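Local coordinates for protein globin III, extracellular (Lumbricus terrestris, PDB 1X9F) that probably binds oxygen reversibly at its haem, as a globin subunit of the extracellular haemoglobin (erythrocruorin) of the earthworm, and is captured here with carbon monoxide, at residues K45-P48 / E49-D52; L78-A81 / I82-D86; A93-D96 / H97-H100. One frame throughout, in Å; residues are numbered along the deposited sequence.

How the interactions relate
Interactions 1, 2 and 3 follow in series along a single globin chain. Interaction 1 is the surface turn between helix 28-46 and helix 50-53. Interaction 2 lies at the end of helix 65-83, interaction 3 on helix 88-103, the next along. The centres of interactions 1 and 2 are about 27 Å apart, on opposite sides of the chain's centre; those of 1 and 3 about 24 Å. Interaction 1 touches neither of the others (nearest atoms about 15 Å away each time). Interactions 2 and 3, with centres about 12 Å apart, pack together: Ala81 CB lies 3.8 Å from Leu95 CD2, and Leu80 and Leu84 both rest on Ala94. Both also meet the Globin II chain, at a subunit interface.

Interaction 1. Residues K45-P48 / E49-D52; sequences KDIP and EVND. Unlike the reference sequence in segment 49-52: Glu49 (reference Asp).
Glu49 carries its CG between the backbone N and the carbonyl carbon (chi1 74°) and runs on extended from there, which lays the chain alongside Ile47. CG1 of Ile47 sits beside the backbone N (chi1 -51°), which puts CG2 anti to that nitrogen and makes this methyl the branch facing the glutamate. The two side chains lie next to each other and point the same way, with Ile47 CG2 3.7 Å from the aliphatic Glu49 CG and, a little farther, 3.8 Å from the carboxylate oxygen Glu49 OE2. The second apolar contact of the turn is between Ile47 CB and Val50 CG2, 4.1 Å apart.

The backbone geometry identifies a type I beta turn from Ile47 to Val50. Its closing bond runs from Val50 N to Ile47 O over 2.8 Å, and the N-H...O angle of 161° makes it nearly straight. A second bond, Asn51 N to Pro48 O at 3.1 Å, is more bent, and its donor sits above the carbonyl plane. Asp52 N reaches Glu49 O weakly, so bonds between residues three apart carry the chain from the turn into helix 50-53.

Ile47 is the first residue to leave helical backbone angles after helix 28-46, which places the turn at the junction of the B and C helices of the globin fold. Val50 is buried against Leu43 and Ala44, with its side chain about 5 Å from a haem. Ile47 also touches His112 and Lys115 of helix 110-127, and Glu49 OE2 is hydrogen-bonded to His112 NE2. The chemistry is therefore divided: backbone bonds fix the turn, while Glu49 pairs its aliphatic stem with Ile47 and delivers its carboxylate to a histidine of another helix.

Interaction 2. Residues L78-A81 / I82-D86; sequences LDLA and INLLD
Asn83 grips Asp79 O twice near the end of helix 65-83, the E helix of the globin fold. Asn83 N donates to Asp79 O over 2.9 Å, and Asn83 ND2 adds a second bond to that oxygen of 3.0 Å; the two donors arrive from opposite faces of the carbonyl plane. The acceptor is only 2° out of the amide plane, where the ND2 N-H points (163° at the hydrogen). Beside this, Leu80 CD1 meets Leu84 CD1 at 3.8 Å, the two leucines running side by side, while Leu78 CG and Ile82 CD1 touch more loosely at 4.2 Å.

Outside this shell, Asp79 OD2 accepts from Trp19 NE1 and OD1 pairs with Arg26 of the Globin II chain, whose Gly23 N also bonds to Asn83 OD1. Were Asn83 an alanine, Gly23 N of the Globin II chain would probably lose its acceptor and Asp79 O its side-chain donor. Trp19 also packs against Leu78 and Ile82, and Leu78 belongs to the haem pocket. Leu84 N bonds to Ala81 O, three residues back, at 2.9 Å, with the donor 63° out of the carbonyl plane.

Interaction 3. Residues A93-D96 / H97-H100; sequences AALD and HLAH. With HEM (protoporphyrin IX containing Fe), chain O; PO4 (phosphate ion), chain Q.
His97 uses both ring nitrogens at the edge, near the ring plane: the phosphate lies off ND1 and a haem propionate off NE2. His97 ND1 bonds to phosphate O2 at 2.7 Å and, at 169°, almost straight; His97 NE2 reaches haem O1A at 3.0 Å and, weakly, O2A at 3.1 Å. With CG anti to the backbone N (chi1 -173°), the imidazole is carried away from the helix to bridge the two anions. Donation from both nitrogens is consistent with a positively charged ring.

The His100 ring stands steeply against the Asp96 carboxylate, their planes 82° apart, and NE2 makes a weak bond of 3.2 Å to Asp96 OD2. Phosphate O3 and Asp96 O approach this ring obliquely near CD2. The phosphate probably comes from the crystallisation liquor; it and this haem also bond to Arg50 of the Globin II chain, which is consistent with the haem being that of the neighbouring subunit.

On the inner side Leu95 CD2 meets Leu98 CD1 at 4.1 Å. Leu98 lines the pocket of another haem, and its carbonyl oxygen accepts from His102 ND1. The contact lies on helix 88-103, the globin F helix, where both leucines pack on Ile147 of helix 133-148, with Ile143 and Lys146 of the same helix also against Leu95. Ala94 and Leu95 also lie against helix 65-83, on Leu80 and Ala81 respectively.

Interaction 1. Residues K45-P48 / E49-D52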
loop_
_atom_site.group_PDB
_atom_site.type_symbol
_atom_site.label_atom_id
_atom_site.label_comp_id
_atom_site.label_asym_id
_atom_site.label_seq_id
_atom_site.Cartn_x
_atom_site.Cartn_y
_atom_site.Cartn_z
ATOM N N LYS C 45 -32.128 -30.668 -17.270
ATOM C CA LYS C 45 -31.188 -31.306 -18.188
ATOM C C LYS C 45 -30.658 -32.619 -17.619
ATOM O O LYS C 45 -30.590 -33.621 -18.331
ATOM C CB LYS C 45 -30.009 -30.370 -18.477
ATOM C CG LYS C 45 -29.086 -30.839 -19.609
ATOM C CD LYS C 45 -29.348 -30.104 -20.930
ATOM C CE LYS C 45 -30.803 -30.236 -21.414
ATOM N NZ LYS C 45 -31.053 -29.416 -22.647
ATOM N N ASP C 46 -30.291 -32.608 -16.338
ATOM C CA ASP C 46 -29.708 -33.783 -15.680
ATOM C C ASP C 46 -30.733 -34.828 -15.270
ATOM O O ASP C 46 -30.437 -36.028 -15.264
ATOM C CB ASP C 46 -28.907 -33.373 -14.444
ATOM C CG ASP C 46 -27.707 -32.515 -14.781
ATOM O OD1 ASP C 46 -27.081 -31.983 -13.842
ATOM O OD2 ASP C 46 -27.309 -32.309 -15.949
ATOM N N ILE C 47 -31.924 -34.379 -14.891
ATOM C CA ILE C 47 -32.977 -35.292 -14.469
ATOM C C ILE C 47 -34.255 -34.943 -15.232
ATOM O O ILE C 47 -35.068 -34.153 -14.743
ATOM C CB ILE C 47 -33.202 -35.208 -12.937
ATOM C CG1 ILE C 47 -31.879 -35.367 -12.175
ATOM C CG2 ILE C 47 -34.214 -36.277 -12.481
ATOM C CD1 ILE C 47 -32.012 -35.175 -10.659
ATOM N N PRO C 48 -34.440 -35.543 -16.413
ATOM C CA PRO C 48 -35.481 -35.118 -17.367
ATOM C C PRO C 48 -36.900 -35.072 -16.792
ATOM O O PRO C 48 -37.715 -34.249 -17.230
ATOM C CB PRO C 48 -35.397 -36.178 -18.472
ATOM C CG PRO C 48 -34.711 -37.360 -17.827
ATOM C CD PRO C 48 -33.691 -36.712 -16.910
ATOM N N GLU C 49 -37.184 -35.942 -15.823
ATOM C CA GLU C 49 -38.496 -35.974 -15.179
ATOM C C GLU C 49 -38.839 -34.624 -14.533
ATOM O O GLU C 49 -40.016 -34.317 -14.322
ATOM C CB GLU C 49 -38.585 -37.112 -14.149
ATOM C CG GLU C 49 -37.807 -36.838 -12.866
ATOM C CD GLU C 49 -38.083 -37.833 -11.751
ATOM O OE1 GLU C 49 -39.263 -38.017 -11.372
ATOM O OE2 GLU C 49 -37.103 -38.421 -11.226
ATOM N N VAL C 50 -37.810 -33.828 -14.233
ATOM C CA VAL C 50 -37.986 -32.497 -13.638
ATOM C C VAL C 50 -38.782 -31.553 -14.544
ATOM O O VAL C 50 -39.568 -30.742 -14.048
ATOM C CB VAL C 50 -36.626 -31.869 -13.199
ATOM C CG1 VAL C 50 -36.745 -30.375 -12.953
ATOM C CG2 VAL C 50 -36.106 -32.555 -11.943
ATOM N N ASN C 51 -38.597 -31.667 -15.856
ATOM C CA ASN C 51 -39.379 -30.865 -16.795
ATOM C C ASN C 51 -40.881 -30.988 -16.584
ATOM O O ASN C 51 -41.611 -30.013 -16.748
ATOM C CB ASN C 51 -39.031 -31.216 -18.237
ATOM C CG ASN C 51 -37.802 -30.493 -18.720
ATOM O OD1 ASN C 51 -37.764 -29.262 -18.750
ATOM N ND2 ASN C 51 -36.782 -31.252 -19.103
ATOM N N ASP C 52 -41.335 -32.187 -16.224
ATOM C CA ASP C 52 -42.753 -32.422 -15.955
ATOM C C ASP C 52 -43.200 -31.687 -14.694
ATOM O O ASP C 52 -44.292 -31.110 -14.662
ATOM C CB ASP C 52 -43.054 -33.927 -15.844
ATOM C CG ASP C 52 -42.713 -34.690 -17.122
ATOM O OD1 ASP C 52 -42.968 -35.915 -17.168
ATOM O OD2 ASP C 52 -42.188 -34.159 -18.128
#

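Interaction 2. Residues L78-A81 / I82-D86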
loop_
_atom_site.group_PDB
_atom_site.type_symbol
_atom_site.label_atom_id
_atom_site.label_comp_id
_atom_site.label_asym_id
_atom_site.label_seq_id
_atom_site.Cartn_x
_atom_site.Cartn_y
_atom_site.Cartn_z
ATOM N N LEU C 78 -34.516 -18.997 -1.523
ATOM C CA LEU C 78 -33.129 -19.229 -1.121
ATOM C C LEU C 78 -32.568 -17.988 -0.424
ATOM O O LEU C 78 -31.821 -18.104 0.554
ATOM C CB LEU C 78 -32.269 -19.635 -2.326
ATOM C CG LEU C 78 -30.763 -19.856 -2.106
ATOM C CD1 LEU C 78 -30.498 -20.973 -1.097
ATOM C CD2 LEU C 78 -30.062 -20.149 -3.430
ATOM N N ASP C 79 -32.954 -16.809 -0.914
ATOM C CA ASP C 79 -32.613 -15.530 -0.273
ATOM C C ASP C 79 -33.157 -15.428 1.152
ATOM O O ASP C 79 -32.470 -14.948 2.055
ATOM C CB ASP C 79 -33.141 -14.351 -1.094
ATOM C CG ASP C 79 -32.612 -13.021 -0.599
ATOM O OD1 ASP C 79 -33.427 -12.133 -0.258
ATOM O OD2 ASP C 79 -31.385 -12.784 -0.510
ATOM N N LEU C 80 -34.400 -15.873 1.325
ATOM C CA LEU C 80 -35.060 -15.921 2.617
ATOM C C LEU C 80 -34.294 -16.785 3.614
ATOM O O LEU C 80 -33.987 -16.335 4.720
ATOM C CB LEU C 80 -36.488 -16.444 2.443
ATOM C CG LEU C 80 -37.260 -16.740 3.725
ATOM C CD1 LEU C 80 -37.646 -15.452 4.399
ATOM C CD2 LEU C 80 -38.488 -17.562 3.424
ATOM N N ALA C 81 -33.983 -18.019 3.221
ATOM C CA ALA C 81 -33.220 -18.923 4.072
ATOM C C ALA C 81 -31.891 -18.291 4.504
ATOM O O ALA C 81 -31.600 -18.198 5.700
ATOM C CB ALA C 81 -32.986 -20.253 3.363
ATOM N N ILE C 82 -31.105 -17.838 3.529
ATOM C CA ILE C 82 -29.811 -17.221 3.812
ATOM C C ILE C 82 -29.963 -16.013 4.735
ATOM O O ILE C 82 -29.177 -15.842 5.673
ATOM C CB ILE C 82 -29.079 -16.829 2.501
ATOM C CG1 ILE C 82 -28.701 -18.094 1.706
ATOM C CG2 ILE C 82 -27.844 -15.946 2.800
ATOM C CD1 ILE C 82 -28.084 -17.801 0.345
ATOM N N ASN C 83 -30.971 -15.182 4.482
ATOM C CA ASN C 83 -31.170 -14.011 5.326
ATOM C C ASN C 83 -31.699 -14.347 6.710
ATOM O O ASN C 83 -31.731 -13.482 7.585
ATOM C CB ASN C 83 -32.029 -12.943 4.643
ATOM C CG ASN C 83 -31.202 -12.009 3.784
ATOM O OD1 ASN C 83 -30.725 -10.973 4.254
ATOM N ND2 ASN C 83 -30.995 -12.386 2.526
ATOM N N LEU C 84 -32.102 -15.601 6.911
ATOM C CA LEU C 84 -32.535 -16.047 8.231
ATOM C C LEU C 84 -31.509 -16.945 8.931
ATOM O O LEU C 84 -31.789 -17.476 10.010
ATOM C CB LEU C 84 -33.924 -16.706 8.174
ATOM C CG LEU C 84 -35.121 -15.763 7.976
ATOM C CD1 LEU C 84 -36.419 -16.550 7.843
ATOM C CD2 LEU C 84 -35.243 -14.719 9.098
ATOM N N LEU C 85 -30.324 -17.105 8.343
ATOM C CA LEU C 85 -29.292 -17.955 8.944
ATOM C C LEU C 85 -28.860 -17.504 10.345
ATOM O O LEU C 85 -28.539 -18.339 11.197
ATOM C CB LEU C 85 -28.090 -18.106 8.011
ATOM C CG LEU C 85 -28.275 -19.061 6.822
ATOM C CD1 LEU C 85 -27.187 -18.836 5.778
ATOM C CD2 LEU C 85 -28.295 -20.524 7.260
ATOM N N ASP C 86 -28.885 -16.198 10.600
ATOM C CA ASP C 86 -28.547 -15.692 11.928
ATOM C C ASP C 86 -29.708 -15.766 12.916
ATOM O O ASP C 86 -29.667 -15.123 13.962
ATOM C CB ASP C 86 -28.013 -14.258 11.860
ATOM C CG ASP C 86 -27.093 -13.932 13.037
ATOM O OD1 ASP C 86 -26.943 -12.735 13.366
ATOM O OD2 ASP C 86 -26.479 -14.807 13.693
#

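Interaction 3. Residues A93-D96 / H97-H100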
loop_
_atom_site.group_PDB
_atom_site.type_symbol
_atom_site.label_atom_id
_atom_site.label_comp_id
_atom_site.label_asym_id
_atom_site.label_seq_id
_atom_site.Cartn_x
_atom_site.Cartn_y
_atom_site.Cartn_z
ATOM N N ALA C 93 -38.864 -22.386 10.813
ATOM C CA ALA C 93 -40.239 -22.117 10.443
ATOM C C ALA C 93 -40.334 -21.914 8.935
ATOM O O ALA C 93 -41.247 -22.432 8.293
ATOM C CB ALA C 93 -40.751 -20.893 11.181
ATOM N N ALA C 94 -39.380 -21.166 8.382
ATOM C CA ALA C 94 -39.360 -20.852 6.957
ATOM C C ALA C 94 -39.080 -22.086 6.104
ATOM O O ALA C 94 -39.751 -22.316 5.094
ATOM C CB ALA C 94 -38.346 -19.754 6.667
ATOM N N LEU C 95 -38.095 -22.881 6.520
ATOM C CA LEU C 95 -37.721 -24.079 5.772
ATOM C C LEU C 95 -38.802 -25.146 5.875
ATOM O O LEU C 95 -39.023 -25.901 4.929
ATOM C CB LEU C 95 -36.360 -24.617 6.224
ATOM C CG LEU C 95 -35.162 -23.681 6.005
ATOM C CD1 LEU C 95 -33.866 -24.354 6.464
ATOM C CD2 LEU C 95 -35.031 -23.230 4.550
ATOM N N ASP C 96 -39.480 -25.189 7.018
ATOM C CA ASP C 96 -40.593 -26.111 7.213
ATOM C C ASP C 96 -41.765 -25.759 6.292
ATOM O O ASP C 96 -42.346 -26.645 5.661
ATOM C CB ASP C 96 -41.028 -26.116 8.677
ATOM C CG ASP C 96 -41.957 -27.260 9.002
ATOM O OD1 ASP C 96 -41.543 -28.435 8.872
ATOM O OD2 ASP C 96 -43.126 -27.078 9.403
ATOM N N HIS C 97 -42.101 -24.473 6.219
ATOM C CA HIS C 97 -43.089 -23.976 5.263
ATOM C C HIS C 97 -42.734 -24.370 3.823
ATOM O O HIS C 97 -43.577 -24.913 3.104
ATOM C CB HIS C 97 -43.217 -22.459 5.397
ATOM C CG HIS C 97 -44.319 -21.863 4.578
ATOM N ND1 HIS C 97 -45.635 -21.853 4.990
ATOM C CD2 HIS C 97 -44.297 -21.243 3.375
ATOM C CE1 HIS C 97 -46.376 -21.253 4.076
ATOM N NE2 HIS C 97 -45.588 -20.870 3.086
ATOM N N LEU C 98 -41.494 -24.104 3.409
ATOM C CA LEU C 98 -41.021 -24.571 2.107
ATOM C C LEU C 98 -41.149 -26.090 1.983
ATOM O O LEU C 98 -41.555 -26.600 0.935
ATOM C CB LEU C 98 -39.574 -24.123 1.848
ATOM C CG LEU C 98 -39.346 -22.627 1.588
ATOM C CD1 LEU C 98 -37.885 -22.237 1.810
ATOM C CD2 LEU C 98 -39.797 -22.229 0.188
ATOM N N ALA C 99 -40.808 -26.805 3.056
ATOM C CA ALA C 99 -40.933 -28.257 3.083
ATOM C C ALA C 99 -42.343 -28.694 2.700
ATOM O O ALA C 99 -42.499 -29.534 1.811
ATOM C CB ALA C 99 -40.539 -28.816 4.442
ATOM N N HIS C 100 -43.359 -28.119 3.347
ATOM C CA HIS C 100 -44.757 -28.414 3.013
ATOM C C HIS C 100 -45.068 -28.123 1.556
ATOM O O HIS C 100 -45.678 -28.950 0.872
ATOM C CB HIS C 100 -45.721 -27.649 3.926
ATOM C CG HIS C 100 -45.654 -28.084 5.354
ATOM N ND1 HIS C 100 -46.077 -29.328 5.770
ATOM C CD2 HIS C 100 -45.189 -27.456 6.458
ATOM C CE1 HIS C 100 -45.889 -29.440 7.072
ATOM N NE2 HIS C 100 -45.342 -28.323 7.513
HETATM C CHA HEM O . -49.791 -15.163 2.836
HETATM C CHB HEM O . -48.017 -11.622 -0.022
HETATM C CHC HEM O . -51.307 -8.483 1.780
HETATM C CHD HEM O . -53.246 -12.098 4.464
HETATM C C1A HEM O . -48.923 -14.414 1.914
HETATM C C2A HEM O . -47.829 -15.042 1.323
HETATM C C3A HEM O . -47.249 -14.017 0.454
HETATM C C4A HEM O . -48.177 -12.890 0.678
HETATM C CMA HEM O . -46.033 -14.102 -0.435
HETATM C CAA HEM O . -47.300 -16.433 1.560
HETATM C CBA HEM O . -47.829 -17.464 0.584
HETATM C CGA HEM O . -47.276 -18.790 1.050
HETATM O O1A HEM O . -46.083 -19.075 0.792
HETATM O O2A HEM O . -48.032 -19.552 1.688
HETATM C C1B HEM O . -48.792 -10.414 0.247
HETATM C C2B HEM O . -48.458 -9.229 -0.373
HETATM C C3B HEM O . -49.391 -8.388 0.136
HETATM C C4B HEM O . -50.210 -9.066 1.011
HETATM C CMB HEM O . -47.354 -8.939 -1.358
HETATM C CAB HEM O . -49.385 -7.107 -0.231
HETATM C CBB HEM O . -49.310 -5.870 -0.681
HETATM C C1C HEM O . -52.122 -9.227 2.748
HETATM C C2C HEM O . -53.092 -8.570 3.479
HETATM C C3C HEM O . -53.640 -9.583 4.230
HETATM C C4C HEM O . -52.958 -10.758 3.907
HETATM C CMC HEM O . -53.436 -7.101 3.404
HETATM C CAC HEM O . -54.754 -9.404 5.199
HETATM C CBC HEM O . -54.614 -8.512 6.193
HETATM C C1D HEM O . -52.446 -13.321 4.236
HETATM C C2D HEM O . -52.700 -14.498 4.938
HETATM C C3D HEM O . -51.743 -15.391 4.515
HETATM C C4D HEM O . -50.960 -14.614 3.535
HETATM C CMD HEM O . -53.798 -14.741 5.946
HETATM C CAD HEM O . -51.559 -16.831 4.923
HETATM C CBD HEM O . -50.956 -16.938 6.313
HETATM C CGD HEM O . -50.763 -18.407 6.591
HETATM O O1D HEM O . -49.973 -19.068 5.881
HETATM O O2D HEM O . -51.409 -18.917 7.526
HETATM N NA HEM O . -49.207 -13.132 1.521
HETATM N NB HEM O . -49.851 -10.368 1.093
HETATM N NC HEM O . -52.016 -10.568 2.950
HETATM N ND HEM O . -51.389 -13.345 3.382
HETATM FE FE HEM O . -50.663 -11.877 2.183
HETATM P P PO4 Q . -46.332 -24.136 7.406
HETATM O O1 PO4 Q . -47.216 -24.897 8.379
HETATM O O2 PO4 Q . -46.795 -22.696 7.294
HETATM O O3 PO4 Q . -46.415 -24.783 6.038
HETATM O O4 PO4 Q . -44.909 -24.185 7.926
#